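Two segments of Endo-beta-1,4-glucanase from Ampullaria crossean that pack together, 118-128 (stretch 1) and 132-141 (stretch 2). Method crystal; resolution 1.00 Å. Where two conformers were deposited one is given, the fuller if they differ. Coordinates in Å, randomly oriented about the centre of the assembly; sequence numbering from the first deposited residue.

Stretch 1 (118-128) EEWCGISGKPG
Stretch 2 132-141: VNSHGYEVHF

Stretch 1 leaves a helix (118-121) at Gly 122 and runs on as loop; stretch 2 begins as loop and ends in strand, with 140-141 in it. CA atoms pair Ile 123 with Asn 133 (5.0 Å) and Pro 127 with Glu 138 (5.6 Å).

Val 132, extended (-132/162), points away, but its O accepts from a water (2.8 Å) that also receives Ser 124 N (2.9 Å). Asn 133 (chi1 p) suits a turn start, because its amide serves two sides: OD1 accepts from His 135 N (3.0 Å) and Tyr 137 N (3.1 Å), while ND2 donates to Trp 120 O (2.9 Å). The type I turn runs to Gly 136, whose phi/psi of 94/15 calls for glycine. Within it, Ser 134 (p), a short hydroxyl, donates OG to Glu 119 O (2.8 Å). His 135 (m) suits two partners, since an imidazole can donate NE2 to Glu 119 OE1 (2.7 Å, nearly linear) while its CD2 lies over a face of Trp 120.

Tyr 137 O and Val 139 CA receive CD1 of Ile 123 (m,t) at 3.6 and 3.7 Å. Glu 138 (p,t) reaches Gly 128 N through water, 2.6 Å from OE1 and 2.9 Å from N. His 140 (t) has a flat ring whose face accepts Trp 120 CB, 3.5 Å from the centroid.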

ATOM      1  N   GLU A 118      -2.968 -12.687  -6.403  1.00 11.78           N
ATOM      2  CA  GLU A 118      -4.286 -12.504  -7.007  1.00 12.19           C
ATOM      3  C   GLU A 118      -5.299 -11.956  -6.017  1.00 11.83           C
ATOM      4  O   GLU A 118      -6.037 -11.014  -6.337  1.00 11.67           O
ATOM      5  CB  GLU A 118      -4.798 -13.817  -7.596  1.00 14.13           C
ATOM      6  CG  GLU A 118      -6.259 -13.761  -8.100  1.00 16.19           C
ATOM      7  CD  GLU A 118      -6.536 -12.784  -9.237  1.00 18.63           C
ATOM      8  OE1 GLU A 118      -5.623 -12.309  -9.937  1.00 19.58           O
ATOM      9  OE2 GLU A 118      -7.734 -12.545  -9.501  1.00 19.82           O
ATOM     10  N   GLU A 119      -5.392 -12.563  -4.833  1.00 11.81           N
ATOM     11  CA  GLU A 119      -6.482 -12.247  -3.914  1.00 11.47           C
ATOM     12  C   GLU A 119      -6.546 -10.756  -3.609  1.00 10.55           C
ATOM     13  O   GLU A 119      -7.636 -10.153  -3.591  1.00 10.73           O
ATOM     14  CB  GLU A 119      -6.291 -13.041  -2.618  1.00 12.40           C
ATOM     15  CG  GLU A 119      -7.303 -12.661  -1.547  1.00 13.55           C
ATOM     16  CD  GLU A 119      -7.302 -13.582  -0.340  1.00 14.95           C
ATOM     17  OE1 GLU A 119      -8.196 -13.389   0.505  1.00 15.38           O
ATOM     18  OE2 GLU A 119      -6.442 -14.480  -0.226  1.00 16.65           O
ATOM     19  N   TRP A 120      -5.396 -10.168  -3.265  1.00 10.27           N
ATOM     20  CA  TRP A 120      -5.337  -8.803  -2.771  1.00 10.01           C
ATOM     21  C   TRP A 120      -4.927  -7.804  -3.839  1.00  9.54           C
ATOM     22  O   TRP A 120      -5.421  -6.675  -3.841  1.00  9.33           O
ATOM     23  CB  TRP A 120      -4.370  -8.696  -1.584  1.00 10.65           C
ATOM     24  CG  TRP A 120      -4.749  -9.535  -0.410  1.00 11.17           C
ATOM     25  CD1 TRP A 120      -4.153 -10.694  -0.005  1.00 11.82           C
ATOM     26  CD2 TRP A 120      -5.816  -9.286   0.523  1.00 11.39           C
ATOM     27  NE1 TRP A 120      -4.776 -11.178   1.114  1.00 12.84           N
ATOM     28  CE2 TRP A 120      -5.788 -10.330   1.465  1.00 12.51           C
ATOM     29  CE3 TRP A 120      -6.772  -8.270   0.681  1.00 11.72           C
ATOM     30  CZ2 TRP A 120      -6.665 -10.391   2.540  1.00 13.41           C
ATOM     31  CZ3 TRP A 120      -7.653  -8.342   1.752  1.00 12.75           C
ATOM     32  CH2 TRP A 120      -7.596  -9.398   2.659  1.00 13.46           C
ATOM     33  N   CYS A 121      -4.001  -8.171  -4.729  1.00 10.00           N
ATOM     34  CA  CYS A 121      -3.434  -7.222  -5.681  1.00 10.16           C
ATOM     35  C   CYS A 121      -3.919  -7.441  -7.101  1.00  9.91           C
ATOM     36  O   CYS A 121      -3.535  -6.674  -7.988  1.00 10.12           O
ATOM     37  CB  CYS A 121      -1.905  -7.247  -5.619  1.00 10.65           C
ATOM     38  SG  CYS A 121      -1.393  -6.752  -3.944  1.00 11.01           S
ATOM     39  N   GLY A 122      -4.775  -8.442  -7.326  1.00 10.53           N
ATOM     40  CA  GLY A 122      -5.380  -8.700  -8.629  1.00 10.78           C
ATOM     41  C   GLY A 122      -6.505  -7.727  -8.901  1.00 10.57           C
ATOM     42  O   GLY A 122      -7.692  -8.000  -8.671  1.00 11.23           O
ATOM     43  N   ILE A 123      -6.093  -6.544  -9.346  1.00  9.62           N
ATOM     44  CA  ILE A 123      -6.967  -5.418  -9.630  1.00  9.23           C
ATOM     45  C   ILE A 123      -6.570  -4.962 -11.035  1.00  9.15           C
ATOM     46  O   ILE A 123      -5.422  -4.579 -11.251  1.00  9.31           O
ATOM     47  CB  ILE A 123      -6.837  -4.271  -8.613  1.00  9.08           C
ATOM     48  CG1 ILE A 123      -6.923  -4.819  -7.177  1.00  9.44           C
ATOM     49  CG2 ILE A 123      -7.910  -3.232  -8.888  1.00  9.32           C
ATOM     50  CD1 ILE A 123      -6.737  -3.775  -6.109  1.00  9.52           C
ATOM     51  N   SER A 124      -7.507  -5.015 -11.981  0.71  9.16           N
ATOM     52  CA  SER A 124      -7.152  -4.883 -13.382  0.71 10.06           C
ATOM     53  C   SER A 124      -7.314  -3.472 -13.914  0.71  9.74           C
ATOM     54  O   SER A 124      -7.369  -3.295 -15.123  0.71 10.66           O
ATOM     55  CB  SER A 124      -7.931  -5.870 -14.233  0.71 11.89           C
ATOM     56  OG  SER A 124      -9.287  -5.522 -14.128  0.71 12.86           O
ATOM     57  N   GLY A 125      -7.380  -2.473 -13.056  1.00 10.16           N
ATOM     58  CA  GLY A 125      -7.319  -1.085 -13.455  1.00 10.25           C
ATOM     59  C   GLY A 125      -6.939  -0.243 -12.263  1.00  9.64           C
ATOM     60  O   GLY A 125      -7.084  -0.676 -11.116  1.00 10.18           O
ATOM     61  N   LYS A 126      -6.478   0.965 -12.539  1.00  9.50           N
ATOM     62  CA  LYS A 126      -6.069   1.895 -11.506  1.00  9.65           C
ATOM     63  C   LYS A 126      -7.296   2.426 -10.762  1.00  9.40           C
ATOM     64  O   LYS A 126      -8.441   2.318 -11.234  1.00  9.66           O
ATOM     65  CB  LYS A 126      -5.320   3.058 -12.167  1.00 11.08           C
ATOM     66  CG  LYS A 126      -6.190   3.858 -13.155  1.00 13.00           C
ATOM     67  CD  LYS A 126      -5.485   5.053 -13.725  1.00 14.26           C
ATOM     68  CE  LYS A 126      -6.013   6.289 -13.088  1.00 14.77           C
ATOM     69  NZ  LYS A 126      -5.357   7.497 -13.625  1.00 15.11           N
ATOM     70  N   PRO A 127      -7.087   3.045  -9.595  1.00  9.38           N
ATOM     71  CA  PRO A 127      -8.211   3.698  -8.906  1.00  9.80           C
ATOM     72  C   PRO A 127      -8.881   4.711  -9.830  1.00 10.12           C
ATOM     73  O   PRO A 127      -8.220   5.412 -10.582  1.00 10.42           O
ATOM     74  CB  PRO A 127      -7.547   4.356  -7.693  1.00 10.29           C
ATOM     75  CG  PRO A 127      -6.357   3.471  -7.421  1.00 10.59           C
ATOM     76  CD  PRO A 127      -5.834   3.156  -8.832  1.00 10.11           C
ATOM     77  N   GLY A 128     -10.223   4.777  -9.795  1.00 10.98           N
ATOM     78  CA  GLY A 128     -11.019   5.613 -10.690  1.00 11.42           C
ATOM     79  C   GLY A 128     -11.659   4.864 -11.817  1.00 10.98           C
ATOM     80  O   GLY A 128     -12.529   5.419 -12.507  1.00 11.93           O
ATOM     81  N   VAL A 132     -11.777  -3.692  -8.921  1.00  9.00           N
ATOM     82  CA  VAL A 132     -11.547  -4.004  -7.518  1.00  9.02           C
ATOM     83  C   VAL A 132     -10.886  -5.368  -7.379  1.00  8.78           C
ATOM     84  O   VAL A 132     -10.884  -6.196  -8.302  1.00  9.49           O
ATOM     85  CB  VAL A 132     -12.861  -3.954  -6.702  1.00  9.96           C
ATOM     86  CG1 VAL A 132     -13.386  -2.567  -6.679  1.00 10.41           C
ATOM     87  CG2 VAL A 132     -13.883  -4.984  -7.215  1.00 10.76           C
ATOM     88  N   ASN A 133     -10.301  -5.597  -6.200  1.00  9.02           N
ATOM     89  CA  ASN A 133      -9.812  -6.923  -5.868  1.00  9.28           C
ATOM     90  C   ASN A 133     -10.960  -7.839  -5.450  1.00  9.55           C
ATOM     91  O   ASN A 133     -12.127  -7.445  -5.442  1.00  9.79           O
ATOM     92  CB  ASN A 133      -8.664  -6.902  -4.840  1.00  9.41           C
ATOM     93  CG  ASN A 133      -9.054  -6.389  -3.468  1.00  8.89           C
ATOM     94  OD1 ASN A 133     -10.224  -6.332  -3.105  1.00  9.20           O
ATOM     95  ND2 ASN A 133      -8.042  -6.009  -2.693  1.00  9.46           N
ATOM     96  N   SER A 134     -10.603  -9.057  -5.080  1.00  9.86           N
ATOM     97  CA  SER A 134     -11.579 -10.083  -4.747  1.00 10.98           C
ATOM     98  C   SER A 134     -12.396  -9.738  -3.511  1.00 11.38           C
ATOM     99  O   SER A 134     -13.398 -10.400  -3.261  1.00 13.05           O
ATOM    100  CB  SER A 134     -10.862 -11.413  -4.552  1.00 11.87           C
ATOM    101  OG  SER A 134     -10.105 -11.422  -3.348  1.00 12.33           O
ATOM    102  N   HIS A 135     -12.001  -8.723  -2.748  1.00 10.68           N
ATOM    103  CA  HIS A 135     -12.707  -8.286  -1.557  1.00 10.58           C
ATOM    104  C   HIS A 135     -13.410  -6.956  -1.740  1.00 10.09           C
ATOM    105  O   HIS A 135     -14.008  -6.445  -0.787  1.00 10.90           O
ATOM    106  CB  HIS A 135     -11.763  -8.276  -0.367  1.00 11.22           C
ATOM    107  CG  HIS A 135     -11.247  -9.641  -0.058  1.00 12.04           C
ATOM    108  ND1 HIS A 135     -12.086 -10.684   0.265  1.00 13.10           N
ATOM    109  CD2 HIS A 135      -9.991 -10.150  -0.068  1.00 12.61           C
ATOM    110  CE1 HIS A 135     -11.362 -11.770   0.459  1.00 13.56           C
ATOM    111  NE2 HIS A 135     -10.089 -11.478   0.266  1.00 13.20           N
ATOM    112  N   GLY A 136     -13.374  -6.394  -2.964  1.00  9.68           N
ATOM    113  CA  GLY A 136     -14.140  -5.210  -3.285  1.00  9.59           C
ATOM    114  C   GLY A 136     -13.418  -3.893  -3.136  1.00  9.13           C
ATOM    115  O   GLY A 136     -14.076  -2.846  -3.194  1.00  9.64           O
ATOM    116  N   TYR A 137     -12.087  -3.906  -3.025  1.00  8.69           N
ATOM    117  CA  TYR A 137     -11.337  -2.664  -2.855  1.00  8.39           C
ATOM    118  C   TYR A 137     -10.636  -2.268  -4.144  1.00  7.88           C
ATOM    119  O   TYR A 137     -10.072  -3.111  -4.849  1.00  8.29           O
ATOM    120  CB  TYR A 137     -10.297  -2.790  -1.720  1.00  8.59           C
ATOM    121  CG  TYR A 137     -10.969  -3.129  -0.417  1.00  8.47           C
ATOM    122  CD1 TYR A 137     -11.602  -2.146   0.311  1.00  8.80           C
ATOM    123  CD2 TYR A 137     -10.989  -4.432   0.035  1.00  9.07           C
ATOM    124  CE1 TYR A 137     -12.280  -2.450   1.503  1.00  9.15           C
ATOM    125  CE2 TYR A 137     -11.663  -4.755   1.232  1.00  9.47           C
ATOM    126  CZ  TYR A 137     -12.281  -3.754   1.947  1.00  9.24           C
ATOM    127  OH  TYR A 137     -12.948  -4.121   3.111  1.00 10.49           O
ATOM    128  N   GLU A 138     -10.632  -0.968  -4.412  1.00  8.08           N
ATOM    129  CA  GLU A 138     -10.002  -0.443  -5.634  1.00  8.04           C
ATOM    130  C   GLU A 138      -8.484  -0.449  -5.602  1.00  7.86           C
ATOM    131  O   GLU A 138      -7.863  -0.203  -6.642  1.00  8.23           O
ATOM    132  CB  GLU A 138     -10.480   0.966  -5.950  1.00  8.30           C
ATOM    133  CG  GLU A 138     -10.011   2.003  -4.976  1.00  8.55           C
ATOM    134  CD  GLU A 138     -10.302   3.425  -5.375  1.00  8.99           C
ATOM    135  OE1 GLU A 138     -11.080   3.650  -6.341  1.00 10.35           O
ATOM    136  OE2 GLU A 138      -9.713   4.333  -4.743  1.00  9.24           O
ATOM    137  N   VAL A 139      -7.884  -0.632  -4.432  1.00  8.04           N
ATOM    138  CA  VAL A 139      -6.443  -0.617  -4.275  1.00  7.96           C
ATOM    139  C   VAL A 139      -6.121  -1.413  -3.023  1.00  7.81           C
ATOM    140  O   VAL A 139      -6.952  -1.544  -2.111  1.00  8.28           O
ATOM    141  CB  VAL A 139      -5.900   0.833  -4.194  1.00  8.29           C
ATOM    142  CG1 VAL A 139      -6.324   1.534  -2.945  1.00  8.37           C
ATOM    143  CG2 VAL A 139      -4.396   0.887  -4.391  1.00  8.90           C
ATOM    144  N   HIS A 140      -4.906  -1.955  -2.996  1.00  7.95           N
ATOM    145  CA  HIS A 140      -4.381  -2.710  -1.871  1.00  7.97           C
ATOM    146  C   HIS A 140      -3.029  -2.134  -1.489  1.00  7.92           C
ATOM    147  O   HIS A 140      -2.215  -1.838  -2.363  1.00  8.44           O
ATOM    148  CB  HIS A 140      -4.232  -4.172  -2.230  1.00  8.77           C
ATOM    149  CG  HIS A 140      -3.841  -5.013  -1.077  1.00  8.89           C
ATOM    150  ND1 HIS A 140      -4.773  -5.398  -0.142  1.00  8.94           N
ATOM    151  CD2 HIS A 140      -2.633  -5.481  -0.681  1.00  8.94           C
ATOM    152  CE1 HIS A 140      -4.136  -6.082   0.790  1.00  9.41           C
ATOM    153  NE2 HIS A 140      -2.846  -6.157   0.491  1.00  9.36           N
ATOM    154  N   PHE A 141      -2.757  -2.041  -0.193  1.00  8.02           N
ATOM    155  CA  PHE A 141      -1.449  -1.628   0.321  1.00  8.38           C
ATOM    156  C   PHE A 141      -0.837  -2.764   1.129  1.00  8.58           C
ATOM    157  O   PHE A 141      -1.346  -3.110   2.196  1.00  9.35           O
ATOM    158  CB  PHE A 141      -1.528  -0.333   1.124  1.00  8.49           C
ATOM    159  CG  PHE A 141      -1.961   0.818   0.279  1.00  8.38           C
ATOM    160  CD1 PHE A 141      -1.073   1.396  -0.636  1.00  8.77           C
ATOM    161  CD2 PHE A 141      -3.272   1.304   0.319  1.00  8.93           C
ATOM    162  CE1 PHE A 141      -1.474   2.415  -1.472  1.00  9.02           C
ATOM    163  CE2 PHE A 141      -3.660   2.338  -0.512  1.00  9.31           C
ATOM    164  CZ  PHE A 141      -2.780   2.893  -1.409  1.00  9.15           C
TER
HETATM  165  O   HOH W   1      -8.441  -9.844  -6.734  1.00 11.53           O
HETATM  166  O   HOH W   2     -10.128  -5.966 -11.026  1.00 11.95           O
HETATM  167  O   HOH W   3      -5.992  -0.128  -8.616  1.00  8.93           O
HETATM  168  O   HOH W   4     -11.887   2.715  -8.661  1.00 12.93           O